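Local coordinates for ATP-dependent RNA helicase HrpB (Escherichia coli, PDB 6EUD), which hydrolyses ATP to ADP and phosphate and is a bacterial DExH-box helicase of the DEAH/RHA group that binds single-stranded RNA, at residues A[728-734]-A[753-759]; A[759-765]-A[786-790]. All blocks are in the same frame, centred on the assembly; numbering follows the deposited sequence.

In the fold
Both contacts lie in the C-terminal region of the chain, far from the ATP-binding site, and they follow one another in sequence. Contact 1 is mostly buried. It pairs two parallel strands by regular backbone hydrogen bonds and packs leucines along the sheet. Contact 2 is smaller and nearer the surface. It joins the hairpin loop after strand 751-758 to segment 786-790, and it works through side chains: one arginine-tyrosine hydrogen bond, proline on tyrosine, and a methionine. The two share Ser-759. Strand 764-768, which leaves the loop of contact 2, pairs antiparallel with strand 751-758 of contact 1 in the same sheet.

Contact 1. Residues A[728-734]-A[753-759]; sequences PALAVRM and LVLELLS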
loop_
_atom_site.group_PDB
_atom_site.type_symbol
_atom_site.label_atom_id
_atom_site.label_comp_id
_atom_site.label_asym_id
_atom_site.label_seq_id
_atom_site.Cartn_x
_atom_site.Cartn_y
_atom_site.Cartn_z
ATOM N N PRO A 728 -31.847 -22.562 11.380
ATOM C CA PRO A 728 -32.819 -22.263 12.436
ATOM C C PRO A 728 -33.657 -23.503 12.758
ATOM O O PRO A 728 -34.118 -24.208 11.840
ATOM C CB PRO A 728 -33.666 -21.142 11.831
ATOM C CG PRO A 728 -33.523 -21.335 10.340
ATOM C CD PRO A 728 -32.157 -21.879 10.112
ATOM N N ALA A 729 -33.831 -23.783 14.046
ATOM C CA ALA A 729 -34.485 -25.024 14.436
ATOM C C ALA A 729 -35.812 -24.778 15.145
ATOM O O ALA A 729 -36.032 -23.752 15.786
ATOM C CB ALA A 729 -33.565 -25.853 15.311
ATOM N N LEU A 730 -36.700 -25.742 15.033
ATOM C CA LEU A 730 -37.993 -25.632 15.675
ATOM C C LEU A 730 -38.356 -26.946 16.356
ATOM O O LEU A 730 -38.658 -27.937 15.681
ATOM C CB LEU A 730 -39.053 -25.259 14.644
ATOM C CG LEU A 730 -40.430 -24.939 15.203
ATOM C CD1 LEU A 730 -40.595 -23.438 15.389
ATOM C CD2 LEU A 730 -41.464 -25.500 14.283
ATOM N N ALA A 731 -38.324 -26.955 17.687
ATOM C CA ALA A 731 -38.663 -28.144 18.458
ATOM C C ALA A 731 -40.157 -28.172 18.701
ATOM O O ALA A 731 -40.691 -27.315 19.404
ATOM C CB ALA A 731 -37.904 -28.168 19.757
ATOM N N VAL A 732 -40.836 -29.146 18.106
ATOM C CA VAL A 732 -42.301 -29.171 18.132
ATOM C C VAL A 732 -42.834 -30.596 18.180
ATOM O O VAL A 732 -42.302 -31.482 17.513
ATOM C CB VAL A 732 -42.906 -28.449 16.888
ATOM C CG1 VAL A 732 -42.416 -29.097 15.598
ATOM C CG2 VAL A 732 -44.418 -28.457 16.932
ATOM N N ARG A 733 -43.880 -30.826 18.963
ATOM C CA ARG A 733 -44.517 -32.140 18.959
ATOM C C ARG A 733 -45.076 -32.429 17.566
ATOM O O ARG A 733 -45.762 -31.603 16.969
ATOM C CB ARG A 733 -45.616 -32.219 20.015
ATOM C CG ARG A 733 -45.111 -32.079 21.440
ATOM C CD ARG A 733 -46.264 -32.015 22.429
ATOM N NE ARG A 733 -47.112 -30.860 22.167
ATOM C CZ ARG A 733 -48.271 -30.626 22.769
ATOM N NH1 ARG A 733 -48.731 -31.469 23.687
ATOM N NH2 ARG A 733 -48.965 -29.542 22.458
ATOM N N MET A 734 -44.741 -33.601 17.048
ATOM C CA MET A 734 -45.157 -34.026 15.720
ATOM C C MET A 734 -46.655 -33.860 15.518
ATOM O O MET A 734 -47.096 -33.398 14.473
ATOM C CB MET A 734 -44.760 -35.480 15.496
ATOM C CG MET A 734 -45.110 -36.020 14.121
ATOM S SD MET A 734 -44.568 -37.727 13.887
ATOM C CE MET A 734 -45.579 -38.606 15.074
ATOM N N LEU A 753 -37.147 -24.350 8.099
ATOM C CA LEU A 753 -36.850 -24.642 9.498
ATOM C C LEU A 753 -36.475 -26.105 9.685
ATOM O O LEU A 753 -37.103 -26.999 9.129
ATOM C CB LEU A 753 -38.047 -24.286 10.389
ATOM C CG LEU A 753 -38.334 -22.788 10.432
ATOM C CD1 LEU A 753 -39.561 -22.545 11.233
ATOM C CD2 LEU A 753 -37.159 -22.038 11.045
ATOM N N VAL A 754 -35.437 -26.361 10.459
ATOM C CA VAL A 754 -35.154 -27.739 10.805
ATOM C C VAL A 754 -36.134 -28.096 11.911
ATOM O O VAL A 754 -36.116 -27.477 12.972
ATOM C CB VAL A 754 -33.688 -27.967 11.263
ATOM C CG1 VAL A 754 -33.518 -29.374 11.806
ATOM C CG2 VAL A 754 -32.709 -27.713 10.116
ATOM N N LEU A 755 -37.004 -29.066 11.636
ATOM C CA LEU A 755 -38.036 -29.485 12.580
ATOM C C LEU A 755 -37.511 -30.583 13.477
ATOM O O LEU A 755 -37.094 -31.648 13.016
ATOM C CB LEU A 755 -39.286 -29.988 11.856
ATOM C CG LEU A 755 -39.989 -29.070 10.861
ATOM C CD1 LEU A 755 -41.269 -29.737 10.348
ATOM C CD2 LEU A 755 -40.288 -27.748 11.547
ATOM N N GLU A 756 -37.525 -30.324 14.769
ATOM C CA GLU A 756 -37.215 -31.375 15.712
ATOM C C GLU A 756 -38.530 -31.944 16.217
ATOM O O GLU A 756 -39.133 -31.448 17.164
ATOM C CB GLU A 756 -36.321 -30.830 16.812
ATOM C CG GLU A 756 -34.950 -30.383 16.242
ATOM C CD GLU A 756 -34.137 -29.512 17.206
ATOM O OE1 GLU A 756 -34.719 -28.639 17.886
ATOM O OE2 GLU A 756 -32.908 -29.712 17.303
ATOM N N LEU A 757 -38.983 -32.980 15.526
ATOM C CA LEU A 757 -40.293 -33.562 15.755
ATOM C C LEU A 757 -40.292 -34.449 16.982
ATOM O O LEU A 757 -39.514 -35.392 17.083
ATOM C CB LEU A 757 -40.745 -34.345 14.526
ATOM C CG LEU A 757 -40.940 -33.461 13.294
ATOM C CD1 LEU A 757 -41.415 -34.251 12.079
ATOM C CD2 LEU A 757 -41.933 -32.366 13.639
ATOM N N LEU A 758 -41.179 -34.135 17.913
ATOM C CA LEU A 758 -41.172 -34.762 19.224
ATOM C C LEU A 758 -42.435 -35.578 19.440
ATOM O O LEU A 758 -43.431 -35.396 18.741
ATOM C CB LEU A 758 -41.034 -33.694 20.311
ATOM C CG LEU A 758 -39.961 -32.621 20.082
ATOM C CD1 LEU A 758 -40.198 -31.431 21.004
ATOM C CD2 LEU A 758 -38.541 -33.144 20.281
ATOM N N SER A 759 -42.371 -36.485 20.404
ATOM C CA SER A 759 -43.530 -37.230 20.883
ATOM C C SER A 759 -44.342 -36.409 21.904
ATOM O O SER A 759 -43.891 -35.347 22.331
ATOM C CB SER A 759 -43.039 -38.534 21.503
ATOM O OG SER A 759 -42.440 -38.262 22.760
#
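Strands 729-733 and 754-758 run side by side in parallel, 4.5 Å apart at their axes and 25° from exact alignment. They belong to a mixed sheet of the HrpB C-terminal region, with strand 717-721 antiparallel to 729-733 and strand 764-768 antiparallel to 751-758. The link between them holds no helix, so this is not a beta-alpha-beta unit. Leu-730 has the most surface covered. Its backbone faces the partner strand: Leu-730 N donates to Val-754 O (2.8 Å), and Leu-730 O accepts from Glu-756 N (2.8 Å). Its side chain lies on the same face as Val-732, Leu-755 and Leu-757. There Leu-730 CD2 meets Leu-755 CD2 at 3.7 Å. Helix 771-776 packs on this face through Leu-771 and Phe-774.

Leu-758 is next. Its N donates to Val-732 O (2.9 Å), and its O accepts from Met-734 N (2.8 Å). Its CD1 rests 4.2 Å from Ala-731 CB. Here the regular pairing ends, and the side chains of Arg-733 and Leu-758 diverge.

Leu-753 covers the other end. Its CD2 packs on Pro-728 CB at 3.7 Å, and its CD1 lies 4.4 Å from Leu-730 CD1. Ile-720 of strand 717-721 touches all three residues. Val-754 N donates to Pro-728 O (2.9 Å).

The opposite face carries Ala-729, Ala-731, Val-754 and Glu-756. Glu-756 OE1 lies 3.7 Å from Ala-731 CB. The carboxylate forms a salt bridge with Arg-721.

Six backbone hydrogen bonds thus fix the register. One face is apolar and covered by helix 771-776. The other sets apolar residues beside the Glu-756 to Arg-721 salt bridge.

Contact 2. Residues A[759-765]-A[786-790]; sequences SPAQRPL and MKGRY
Segment 759-765 holds the turn of a beta hairpin and the first residues of strand 764-768. Ser-759 to Gln-762 form a type I beta turn, and Ser-759 N bonds Arg-763 O (2.7 Å). Ser-759 OG accepts from Ala-761 N (3.3 Å), an ST turn. Segment 786-790 faces it, with Ser-759 and Met-786 CA atoms 7.8 Å apart.

Helical Met-786, rotamer m, m, m, brings CE to 3.3 Å from Pro-760 CD and 3.7 Å from Ser-759 CB. Its SD lies 4.0 Å from Leu-765 CD1. Arg-789 stretches over one face of the Arg-763 guanidinium, like charges 3.7 Å apart (Arg-789 NH1 to Arg-763 NE). Tyr-790 leaves the helical conformation (phi/psi -139/69), with chi1 m and chi2 -76°. Pro-760 CG sits 4.2 Å from its ring centroid, a CH-pi contact. Arg-763, t, t, p, donates from NH2 to Tyr-790 OH (2.9 Å).

Pro-760, packed on Tyr-790 and Met-786, joins the hairpin of strands 751-758 and 764-768 to the end of helix 779-789, beside Trp-795.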
loop_
_atom_site.group_PDB
_atom_site.type_symbol
_atom_site.label_atom_id
_atom_site.label_comp_id
_atom_site.label_asym_id
_atom_site.label_seq_id
_atom_site.Cartn_x
_atom_site.Cartn_y
_atom_site.Cartn_z
ATOM N N SER A 759 -42.371 -36.485 20.404
ATOM C CA SER A 759 -43.530 -37.230 20.883
ATOM C C SER A 759 -44.342 -36.409 21.904
ATOM O O SER A 759 -43.891 -35.347 22.331
ATOM C CB SER A 759 -43.039 -38.534 21.503
ATOM O OG SER A 759 -42.440 -38.262 22.760
ATOM N N PRO A 760 -45.534 -36.896 22.313
ATOM C CA PRO A 760 -46.287 -36.232 23.385
ATOM C C PRO A 760 -45.479 -35.948 24.629
ATOM O O PRO A 760 -45.779 -34.999 25.344
ATOM C CB PRO A 760 -47.376 -37.246 23.711
ATOM C CG PRO A 760 -47.655 -37.888 22.411
ATOM C CD PRO A 760 -46.318 -38.002 21.732
ATOM N N ALA A 761 -44.470 -36.779 24.875
ATOM C CA ALA A 761 -43.607 -36.639 26.040
ATOM C C ALA A 761 -42.348 -35.832 25.692
ATOM O O ALA A 761 -41.393 -35.849 26.469
ATOM C CB ALA A 761 -43.232 -37.999 26.611
ATOM N N GLN A 762 -42.362 -35.134 24.547
ATOM C CA GLN A 762 -41.379 -34.094 24.248
ATOM C C GLN A 762 -40.015 -34.722 24.030
ATOM O O GLN A 762 -38.980 -34.068 24.117
ATOM C CB GLN A 762 -41.449 -33.043 25.366
ATOM C CG GLN A 762 -42.463 -31.932 25.055
ATOM C CD GLN A 762 -41.768 -30.599 24.679
ATOM O OE1 GLN A 762 -42.009 -29.996 23.582
ATOM N NE2 GLN A 762 -41.160 -29.997 25.741
ATOM N N ARG A 763 -40.107 -35.973 23.580
ATOM C CA ARG A 763 -39.028 -36.877 23.182
ATOM C C ARG A 763 -38.864 -36.850 21.649
ATOM O O ARG A 763 -39.828 -37.109 20.926
ATOM C CB ARG A 763 -39.357 -38.302 23.661
ATOM C CG ARG A 763 -38.345 -39.396 23.336
ATOM C CD ARG A 763 -38.856 -40.768 23.820
ATOM N NE ARG A 763 -40.043 -41.269 23.099
ATOM C CZ ARG A 763 -41.295 -41.311 23.577
ATOM N NH1 ARG A 763 -42.279 -41.804 22.830
ATOM N NH2 ARG A 763 -41.576 -40.875 24.797
ATOM N N PRO A 764 -37.650 -36.529 21.157
ATOM C CA PRO A 764 -37.261 -36.408 19.738
ATOM C C PRO A 764 -37.508 -37.676 18.917
ATOM O O PRO A 764 -36.856 -38.698 19.130
ATOM C CB PRO A 764 -35.759 -36.094 19.807
ATOM C CG PRO A 764 -35.339 -36.503 21.173
ATOM C CD PRO A 764 -36.514 -36.270 22.054
ATOM N N LEU A 765 -38.458 -37.582 17.989
ATOM C CA LEU A 765 -38.819 -38.661 17.087
ATOM C C LEU A 765 -38.045 -38.592 15.765
ATOM O O LEU A 765 -37.629 -39.612 15.229
ATOM C CB LEU A 765 -40.316 -38.624 16.801
ATOM C CG LEU A 765 -41.248 -38.813 17.996
ATOM C CD1 LEU A 765 -42.713 -38.726 17.563
ATOM C CD2 LEU A 765 -40.964 -40.139 18.696
ATOM N N MET A 786 -45.916 -44.830 17.783
ATOM C CA MET A 786 -46.826 -43.902 18.444
ATOM C C MET A 786 -48.185 -44.555 18.679
ATOM O O MET A 786 -48.950 -44.132 19.550
ATOM C CB MET A 786 -46.974 -42.617 17.625
ATOM C CG MET A 786 -45.678 -41.847 17.465
ATOM S SD MET A 786 -44.708 -41.833 18.982
ATOM C CE MET A 786 -45.649 -40.654 19.873
ATOM N N LYS A 787 -48.482 -45.590 17.898
ATOM C CA LYS A 787 -49.670 -46.397 18.138
ATOM C C LYS A 787 -49.419 -47.405 19.261
ATOM O O LYS A 787 -50.360 -47.991 19.795
ATOM C CB LYS A 787 -50.111 -47.103 16.857
ATOM C CG LYS A 787 -50.903 -46.200 15.935
ATOM C CD LYS A 787 -51.419 -46.943 14.721
ATOM C CE LYS A 787 -52.353 -46.055 13.913
ATOM N NZ LYS A 787 -52.836 -46.729 12.680
ATOM N N GLY A 788 -48.152 -47.577 19.630
ATOM C CA GLY A 788 -47.777 -48.495 20.694
ATOM C C GLY A 788 -47.542 -47.871 22.062
ATOM O O GLY A 788 -47.978 -48.413 23.077
ATOM N N ARG A 789 -46.849 -46.735 22.106
ATOM C CA ARG A 789 -46.531 -46.120 23.389
ATOM C C ARG A 789 -47.578 -45.086 23.795
ATOM O O ARG A 789 -47.681 -44.726 24.968
ATOM C CB ARG A 789 -45.144 -45.486 23.349
ATOM C CG ARG A 789 -44.598 -45.119 24.716
ATOM C CD ARG A 789 -43.119 -44.843 24.623
ATOM N NE ARG A 789 -42.419 -45.976 24.029
ATOM C CZ ARG A 789 -41.135 -45.960 23.694
ATOM N NH1 ARG A 789 -40.418 -44.861 23.882
ATOM N NH2 ARG A 789 -40.573 -47.036 23.160
ATOM N N TYR A 790 -48.359 -44.617 22.826
ATOM C CA TYR A 790 -49.440 -43.671 23.116
ATOM C C TYR A 790 -50.700 -43.991 22.316
ATOM O O TYR A 790 -51.088 -43.225 21.430
ATOM C CB TYR A 790 -48.993 -42.227 22.833
ATOM C CG TYR A 790 -47.747 -41.828 23.586
ATOM C CD1 TYR A 790 -47.800 -41.528 24.941
ATOM C CD2 TYR A 790 -46.516 -41.761 22.946
ATOM C CE1 TYR A 790 -46.663 -41.174 25.641
ATOM C CE2 TYR A 790 -45.369 -41.402 23.634
ATOM C CZ TYR A 790 -45.450 -41.110 24.984
ATOM O OH TYR A 790 -44.320 -40.758 25.683
#